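Local coordinates for protein phosphinothricin N-acetyltransferase (Brucella ovis, PDB 5DWM) that binds acetyl-CoA and probably transfers its acetyl group to the amino group of a small substrate, at residues G137-H142 / F147-R152; A127-G130 / H134-G137; A75-F80 / R111-R116. All coordinates share one frame; numbering follows the deposited sequence. Where two conformers were deposited one is given.

Interaction 1: G137-H142 / F147-R152; sequences GSVKLH and FTHCGR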
loop_
_atom_site.group_PDB
_atom_site.type_symbol
_atom_site.label_atom_id
_atom_site.label_comp_id
_atom_site.label_asym_id
_atom_site.label_seq_id
_atom_site.Cartn_x
_atom_site.Cartn_y
_atom_site.Cartn_z
ATOM N N GLY A 137 -6.068 -7.496 19.123
ATOM C CA GLY A 137 -7.198 -8.308 18.694
ATOM C C GLY A 137 -7.115 -8.670 17.223
ATOM O O GLY A 137 -7.308 -9.827 16.841
ATOM N N SER A 138 -6.799 -7.683 16.379
ATOM C CA SER A 138 -6.693 -7.956 14.948
ATOM C C SER A 138 -5.475 -8.819 14.632
ATOM O O SER A 138 -5.546 -9.710 13.778
ATOM C CB SER A 138 -6.626 -6.648 14.156
ATOM O OG SER A 138 -6.480 -6.929 12.772
ATOM N N VAL A 139 -4.344 -8.556 15.292
ATOM C CA VAL A 139 -3.159 -9.386 15.090
ATOM C C VAL A 139 -3.442 -10.829 15.491
ATOM O O VAL A 139 -3.145 -11.769 14.744
ATOM C CB VAL A 139 -1.943 -8.802 15.838
ATOM C CG1 VAL A 139 -0.753 -9.745 15.715
ATOM C CG2 VAL A 139 -1.593 -7.416 15.299
ATOM N N LYS A 140 -4.034 -11.024 16.672
ATOM C CA LYS A 140 -4.329 -12.376 17.142
ATOM C C LYS A 140 -5.345 -13.077 16.241
ATOM O O LYS A 140 -5.226 -14.281 15.978
ATOM C CB LYS A 140 -4.798 -12.329 18.595
ATOM N N LEU A 141 -6.349 -12.341 15.747
ATOM C CA LEU A 141 -7.315 -12.934 14.823
ATOM C C LEU A 141 -6.614 -13.479 13.587
ATOM O O LEU A 141 -6.889 -14.597 13.139
ATOM C CB LEU A 141 -8.364 -11.896 14.417
ATOM C CG LEU A 141 -9.188 -12.174 13.147
ATOM C CD1 LEU A 141 -10.041 -13.415 13.281
ATOM C CD2 LEU A 141 -10.053 -10.972 12.756
ATOM N N HIS A 142 -5.694 -12.696 13.021
ATOM C CA HIS A 142 -5.018 -13.143 11.810
ATOM C C HIS A 142 -4.038 -14.271 12.106
ATOM O O HIS A 142 -3.937 -15.226 11.331
ATOM C CB HIS A 142 -4.362 -11.954 11.107
ATOM C CG HIS A 142 -5.343 -11.054 10.415
ATOM N ND1 HIS A 142 -5.996 -10.024 11.060
ATOM C CD2 HIS A 142 -5.809 -11.053 9.143
ATOM C CE1 HIS A 142 -6.814 -9.423 10.214
ATOM N NE2 HIS A 142 -6.715 -10.024 9.043
ATOM N N PHE A 147 -2.194 -16.554 9.251
ATOM C CA PHE A 147 -1.383 -15.494 8.672
ATOM C C PHE A 147 -0.035 -15.453 9.378
ATOM O O PHE A 147 0.072 -15.728 10.580
ATOM C CB PHE A 147 -2.061 -14.138 8.864
ATOM C CG PHE A 147 -3.212 -13.869 7.931
ATOM C CD1 PHE A 147 -4.426 -14.529 8.075
ATOM C CD2 PHE A 147 -3.102 -12.886 6.955
ATOM C CE1 PHE A 147 -5.481 -14.252 7.226
ATOM C CE2 PHE A 147 -4.159 -12.600 6.111
ATOM C CZ PHE A 147 -5.355 -13.276 6.248
ATOM N N THR A 148 1.002 -15.100 8.626
ATOM C CA THR A 148 2.337 -14.937 9.180
ATOM C C THR A 148 2.756 -13.476 9.104
ATOM O O THR A 148 2.346 -12.740 8.204
ATOM C CB THR A 148 3.358 -15.819 8.452
ATOM O OG1 THR A 148 3.411 -15.453 7.073
ATOM C CG2 THR A 148 2.954 -17.279 8.541
ATOM N N HIS A 149 3.562 -13.057 10.071
ATOM C CA HIS A 149 4.037 -11.682 10.096
ATOM C C HIS A 149 4.994 -11.428 8.943
ATOM O O HIS A 149 5.928 -12.200 8.718
ATOM C CB HIS A 149 4.734 -11.421 11.425
ATOM C CG HIS A 149 3.782 -11.254 12.561
ATOM N ND1 HIS A 149 3.192 -10.046 12.854
ATOM C CD2 HIS A 149 3.284 -12.147 13.450
ATOM C CE1 HIS A 149 2.383 -10.196 13.889
ATOM N NE2 HIS A 149 2.424 -11.461 14.273
ATOM N N CYS A 150 4.765 -10.338 8.208
ATOM C CA CYS A 150 5.620 -10.032 7.075
ATOM C C CYS A 150 6.054 -8.573 7.032
ATOM O O CYS A 150 6.554 -8.127 5.995
ATOM C CB CYS A 150 4.980 -10.468 5.741
ATOM S SG CYS A 150 3.452 -9.624 5.287
ATOM N N GLY A 151 5.887 -7.820 8.110
ATOM C CA GLY A 151 6.465 -6.489 8.148
ATOM C C GLY A 151 5.827 -5.616 9.201
ATOM O O GLY A 151 4.779 -5.929 9.765
ATOM N N ARG A 152 6.485 -4.486 9.451
ATOM C CA ARG A 152 5.982 -3.497 10.398
ATOM C C ARG A 152 6.543 -2.150 9.973
ATOM O O ARG A 152 7.758 -1.928 10.064
ATOM C CB ARG A 152 6.402 -3.835 11.825
ATOM C CG ARG A 152 5.823 -2.890 12.864
ATOM C CD ARG A 152 5.890 -3.518 14.252
ATOM N NE ARG A 152 5.435 -2.615 15.306
ATOM C CZ ARG A 152 4.842 -3.013 16.428
ATOM N NH1 ARG A 152 4.609 -4.302 16.648
ATOM N NH2 ARG A 152 4.468 -2.119 17.331
#

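Interaction 2: A127-G130 / H134-G137; sequences AVIG and HNIG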
loop_
_atom_site.group_PDB
_atom_site.type_symbol
_atom_site.label_atom_id
_atom_site.label_comp_id
_atom_site.label_asym_id
_atom_site.label_seq_id
_atom_site.Cartn_x
_atom_site.Cartn_y
_atom_site.Cartn_z
ATOM N N ALA A 127 -3.009 -8.667 5.234
ATOM C CA ALA A 127 -3.623 -7.820 6.253
ATOM C C ALA A 127 -2.711 -6.632 6.518
ATOM O O ALA A 127 -1.521 -6.810 6.782
ATOM C CB ALA A 127 -3.849 -8.591 7.558
ATOM N N VAL A 128 -3.271 -5.426 6.430
ATOM C CA VAL A 128 -2.549 -4.188 6.701
ATOM C C VAL A 128 -3.178 -3.630 7.971
ATOM O O VAL A 128 -4.216 -2.963 7.921
ATOM C CB VAL A 128 -2.687 -3.212 5.518
ATOM C CG1 VAL A 128 -1.916 -1.919 5.793
ATOM C CG2 VAL A 128 -2.171 -3.850 4.246
ATOM N N ILE A 129 -2.580 -3.937 9.115
ATOM C CA ILE A 129 -3.219 -3.738 10.414
ATOM C C ILE A 129 -2.736 -2.416 10.998
ATOM O O ILE A 129 -1.562 -2.272 11.359
ATOM C CB ILE A 129 -2.938 -4.917 11.357
ATOM C CG1 ILE A 129 -3.423 -6.227 10.716
ATOM C CG2 ILE A 129 -3.582 -4.670 12.736
ATOM C CD1 ILE A 129 -3.065 -7.471 11.510
ATOM N N GLY A 130 -3.642 -1.445 11.086
ATOM C CA GLY A 130 -3.285 -0.168 11.667
ATOM C C GLY A 130 -3.111 -0.257 13.170
ATOM O O GLY A 130 -3.807 -1.005 13.857
ATOM N N HIS A 134 -1.184 -1.750 19.511
ATOM C CA HIS A 134 -2.336 -1.785 20.398
ATOM C C HIS A 134 -3.483 -2.636 19.872
ATOM O O HIS A 134 -4.305 -3.096 20.669
ATOM C CB HIS A 134 -2.842 -0.364 20.679
ATOM C CG HIS A 134 -1.933 0.433 21.560
ATOM N ND1 HIS A 134 -2.375 1.492 22.325
ATOM C CD2 HIS A 134 -0.604 0.325 21.801
ATOM C CE1 HIS A 134 -1.357 2.003 22.996
ATOM N NE2 HIS A 134 -0.272 1.312 22.697
ATOM N N ASN A 135 -3.542 -2.886 18.568
ATOM C CA ASN A 135 -4.593 -3.660 17.911
ATOM C C ASN A 135 -4.303 -5.155 18.015
ATOM O O ASN A 135 -4.297 -5.848 16.997
ATOM C CB ASN A 135 -4.629 -3.248 16.428
ATOM C CG ASN A 135 -5.973 -3.514 15.751
ATOM O OD1 ASN A 135 -6.836 -4.201 16.291
ATOM N ND2 ASN A 135 -6.140 -2.974 14.542
ATOM N N ILE A 136 -4.038 -5.650 19.229
ATOM C CA ILE A 136 -3.679 -7.056 19.403
ATOM C C ILE A 136 -4.826 -7.969 18.997
ATOM O O ILE A 136 -4.600 -9.103 18.554
ATOM C CB ILE A 136 -3.206 -7.319 20.846
ATOM C CG1 ILE A 136 -4.307 -6.943 21.833
ATOM C CG2 ILE A 136 -1.934 -6.540 21.143
ATOM C CD1 ILE A 136 -3.902 -7.097 23.284
ATOM N N GLY A 137 -6.068 -7.496 19.123
ATOM C CA GLY A 137 -7.198 -8.308 18.694
ATOM C C GLY A 137 -7.115 -8.670 17.223
ATOM O O GLY A 137 -7.308 -9.827 16.841
#

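Interaction 3: A75-F80 / R111-R116; sequences AYASYF and RELIAR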
loop_
_atom_site.group_PDB
_atom_site.type_symbol
_atom_site.label_atom_id
_atom_site.label_comp_id
_atom_site.label_asym_id
_atom_site.label_seq_id
_atom_site.Cartn_x
_atom_site.Cartn_y
_atom_site.Cartn_z
ATOM N N ALA A 75 -16.821 -7.835 6.553
ATOM C CA ALA A 75 -15.496 -8.088 6.022
ATOM C C ALA A 75 -15.550 -7.974 4.509
ATOM O O ALA A 75 -16.555 -8.320 3.882
ATOM C CB ALA A 75 -14.971 -9.473 6.420
ATOM N N TYR A 76 -14.464 -7.487 3.923
ATOM C CA TYR A 76 -14.373 -7.475 2.473
ATOM C C TYR A 76 -12.916 -7.634 2.071
ATOM O O TYR A 76 -12.002 -7.527 2.894
ATOM C CB TYR A 76 -15.010 -6.218 1.858
ATOM C CG TYR A 76 -14.296 -4.930 2.178
ATOM C CD1 TYR A 76 -13.183 -4.525 1.442
ATOM C CD2 TYR A 76 -14.725 -4.119 3.221
ATOM C CE1 TYR A 76 -12.525 -3.346 1.728
ATOM C CE2 TYR A 76 -14.073 -2.934 3.515
ATOM C CZ TYR A 76 -12.969 -2.555 2.770
ATOM O OH TYR A 76 -12.316 -1.371 3.065
ATOM N N ALA A 77 -12.715 -7.914 0.790
ATOM C CA ALA A 77 -11.396 -7.934 0.188
ATOM C C ALA A 77 -11.333 -6.901 -0.925
ATOM O O ALA A 77 -12.356 -6.469 -1.463
ATOM C CB ALA A 77 -11.063 -9.320 -0.361
ATOM N N SER A 78 -10.112 -6.479 -1.231
ATOM C CA SER A 78 -9.843 -5.518 -2.298
ATOM C C SER A 78 -8.386 -5.691 -2.712
ATOM O O SER A 78 -7.661 -6.512 -2.150
ATOM C CB SER A 78 -10.136 -4.085 -1.836
ATOM O OG SER A 78 -9.343 -3.750 -0.705
ATOM N N TYR A 79 -7.947 -4.905 -3.690
ATOM C CA TYR A 79 -6.540 -4.944 -4.064
ATOM C C TYR A 79 -5.688 -4.207 -3.040
ATOM O O TYR A 79 -6.107 -3.190 -2.474
ATOM C CB TYR A 79 -6.312 -4.333 -5.451
ATOM C CG TYR A 79 -6.842 -5.186 -6.574
ATOM C CD1 TYR A 79 -6.334 -6.462 -6.800
ATOM C CD2 TYR A 79 -7.847 -4.716 -7.409
ATOM C CE1 TYR A 79 -6.829 -7.251 -7.824
ATOM C CE2 TYR A 79 -8.348 -5.492 -8.428
ATOM C CZ TYR A 79 -7.836 -6.756 -8.635
ATOM O OH TYR A 79 -8.337 -7.518 -9.657
ATOM N N PHE A 80 -4.482 -4.732 -2.804
ATOM C CA PHE A 80 -3.450 -3.951 -2.123
ATOM C C PHE A 80 -3.019 -2.778 -2.994
ATOM O O PHE A 80 -3.072 -1.614 -2.569
ATOM C CB PHE A 80 -2.256 -4.852 -1.783
ATOM C CG PHE A 80 -1.030 -4.103 -1.351
ATOM C CD1 PHE A 80 -1.003 -3.417 -0.155
ATOM C CD2 PHE A 80 0.105 -4.081 -2.159
ATOM C CE1 PHE A 80 0.140 -2.714 0.237
ATOM C CE2 PHE A 80 1.243 -3.387 -1.782
ATOM C CZ PHE A 80 1.262 -2.702 -0.581
ATOM N N ARG A 111 -12.668 -16.532 8.151
ATOM C CA ARG A 111 -12.658 -17.870 7.573
ATOM C C ARG A 111 -13.439 -17.905 6.265
ATOM O O ARG A 111 -12.969 -18.465 5.264
ATOM C CB ARG A 111 -13.206 -18.892 8.570
ATOM C CG ARG A 111 -13.325 -20.279 7.975
ATOM C CD ARG A 111 -13.434 -21.350 9.044
ATOM N NE ARG A 111 -12.231 -21.413 9.867
ATOM C CZ ARG A 111 -12.199 -21.144 11.167
ATOM N NH1 ARG A 111 -13.314 -20.805 11.803
ATOM N NH2 ARG A 111 -11.055 -21.227 11.835
ATOM N N GLU A 112 -14.624 -17.289 6.239
ATOM C CA GLU A 112 -15.421 -17.318 5.017
ATOM C C GLU A 112 -14.810 -16.430 3.937
ATOM O O GLU A 112 -14.839 -16.782 2.749
ATOM C CB GLU A 112 -16.876 -16.948 5.315
ATOM C CG GLU A 112 -17.818 -17.026 4.113
ATOM C CD GLU A 112 -17.916 -18.417 3.502
ATOM O OE1 GLU A 112 -18.271 -18.520 2.305
ATOM O OE2 GLU A 112 -17.636 -19.404 4.213
ATOM N N LEU A 113 -14.230 -15.286 4.327
ATOM C CA LEU A 113 -13.564 -14.430 3.351
ATOM C C LEU A 113 -12.394 -15.156 2.695
ATOM O O LEU A 113 -12.214 -15.079 1.473
ATOM C CB LEU A 113 -13.090 -13.143 4.022
ATOM C CG LEU A 113 -12.625 -12.056 3.057
ATOM C CD1 LEU A 113 -13.802 -11.428 2.340
ATOM C CD2 LEU A 113 -11.825 -10.993 3.786
ATOM N N ILE A 114 -11.596 -15.876 3.497
ATOM C CA ILE A 114 -10.506 -16.687 2.955
ATOM C C ILE A 114 -11.040 -17.680 1.935
ATOM O O ILE A 114 -10.459 -17.859 0.856
ATOM C CB ILE A 114 -9.740 -17.393 4.094
ATOM C CG1 ILE A 114 -8.972 -16.381 4.951
ATOM C CG2 ILE A 114 -8.807 -18.470 3.541
ATOM C CD1 ILE A 114 -8.434 -16.983 6.247
ATOM N N ALA A 115 -12.153 -18.347 2.260
ATOM C CA ALA A 115 -12.748 -19.301 1.325
ATOM C C ALA A 115 -13.161 -18.628 0.018
ATOM O O ALA A 115 -12.899 -19.156 -1.067
ATOM C CB ALA A 115 -13.939 -20.025 1.967
ATOM N N ARG A 116 -13.805 -17.458 0.098
ATOM C CA ARG A 116 -14.267 -16.795 -1.116
ATOM C C ARG A 116 -13.094 -16.293 -1.954
ATOM O O ARG A 116 -13.106 -16.421 -3.185
ATOM C CB ARG A 116 -15.227 -15.659 -0.757
ATOM C CG ARG A 116 -16.540 -16.122 -0.112
ATOM C CD ARG A 116 -17.473 -16.745 -1.137
ATOM N NE ARG A 116 -17.832 -15.796 -2.187
ATOM C CZ ARG A 116 -18.854 -14.949 -2.117
ATOM N NH1 ARG A 116 -19.636 -14.937 -1.046
ATOM N NH2 ARG A 116 -19.100 -14.121 -3.122
#

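Interaction 1: G137-H142 / F147-R152
His142 and Phe147 both carry CG anti to the carbonyl carbon (chi1 -74° and -77°), bringing their rings together as a T-shaped, edge-to-face pair. The imidazole supplies the edge: its CD2 stands 3.6 Å above the middle of the phenyl face, and the planes are nearly perpendicular (88°). The backbones meet too: near the C-terminal end of helix 136-144, Phe147 N donates to His142 O at 3.0 Å. Both imidazole nitrogens are held. ND1 gives its hydrogen to Ser138 O at 2.8 Å, nearly in the ring plane, while NE2 bonds to Asp92, fixing the ring's rotation. Ser138 O also takes the helical bond from His142 N, the two donors arriving from opposite faces of its carbonyl plane. Val139 CG1 meets the ring edge of His149 at CE1, 3.7 Å away, and His149 NE2 bonds to Glu143. His142 lies about 4 Å, side chain to side chain, from Ile94, which binds acetyl-CoA. The aromatic pair joins helix 136-144 to strand 148-159, outermost in the GNAT sheet within the chain. Leu110 of helix 105-119 touches both side chains, as do residues of strands 124-129 and 162-172, and Cys150 and Arg152 form backbone bonds to the second subunit.

Interaction 2: A127-G130 / H134-G137
Asn135 reaches from the start of helix 136-144 back to Ile129 and Gly130 of segment 127-130. Its CB already lies 3.5 Å from Gly130 O and brushes the Ile129 methyl CG2. With CG set anti to the backbone N (chi1 -157°), the amide is carried on toward the strand, and CG itself passes 4.0 Å from Ile129 CG2. At the tip the two branches part. ND2 donates to Gly130 O at 3.1 Å along a nearly straight N-H line (163°); the acceptor sits close to the amide plane, and the donor lies in the carbonyl plane of Gly130. The same nitrogen rests 3.6 Å from Ile129 CG2, so one methyl packs beside the polar group while the carbonyl receives its hydrogen. From the N-cap position, OD1 takes a weak hydrogen bond from Ser138 N. In the conformer given, one amide thus ties the loop at one end and weakly caps the helix at the other. Asn135 is also the centre of an inverse gamma turn, its flanking residues linked by a weak bond from Ile136 N to His134 O. Ile129 packs against Ser138, Val139 and His142 of helix 136-144 and against Met169 of strand 162-172, whereas Val128 contacts Arg81 of the second subunit; the contact thus spans the loop between strand 124-129 and helix 136-144, which lies against the sheet.

Interaction 3: A75-F80 / R111-R116
Tyr76 and Leu113 mark the nearest backbone approach, 7.1 Å between CA atoms, where strand 75-79 and helix 111-116 run in broadly the same direction, their axes 8.9 Å apart and crossing at -34°. Leu113 alone supplies the helix side of the contact. A chi1 of -169° turns CG away from the backbone N and extends the isobutyl group toward the strand, and its two methyls divide over the peptide that links Tyr76 to Ala77. CD2 comes within 3.6 Å of Tyr76 O; CD1 lies 4.0 Å from Ala77 N, and both methyls pass 3.9 Å from Tyr76 C. The fork therefore rests on backbone, with no hydrogen bond between the segments. Alanine methyls border it along the strand: Ala75 CB is 4.4 Å from Leu113 CD2, and Ala77 CB lies equally far from CD1. Because these small residues are the ones pointing at the helix, the leucine can reach the main chain between them. Tyr76 points away, and its ring stacks on Phe55 and meets Phe52 edge-to-face on helix 45-58. This is apolar packing of a helix on a sheet, in a GNAT domain whose acetyl-CoA site lies close by, since the side chain of Ala75 is about 4 Å from that of Ile94, a residue that binds acetyl-CoA. Around the contact, Leu113 also touches Leu63 of strand 62-67 and Asp92 of strand 89-96, while Ala75 and Ala77 meet Leu109 and Ile117 of helix 105-119, so that helix 105-119 packs over three neighbouring strands.

How the interactions relate
From the N terminus, interaction 3 comes first: it closes a loop of 30 residues that contains strand 89-96 and the start of helix 105-119, tying that helix to strand 70-79. The chain then enters strand 124-129, where interaction 2 closes the short connection into helix 136-144. Interaction 1 follows directly, sharing Gly137 and closing the turn from that helix into strand 148-159. The three loops are in series; none nests in or crosses another. Interactions 1 and 2 touch, with His142 CD2 lying 3.5 Å from Ala127 CB, while Phe147 reaches Ile114 of interaction 3. Together they hold two helices against one mixed sheet.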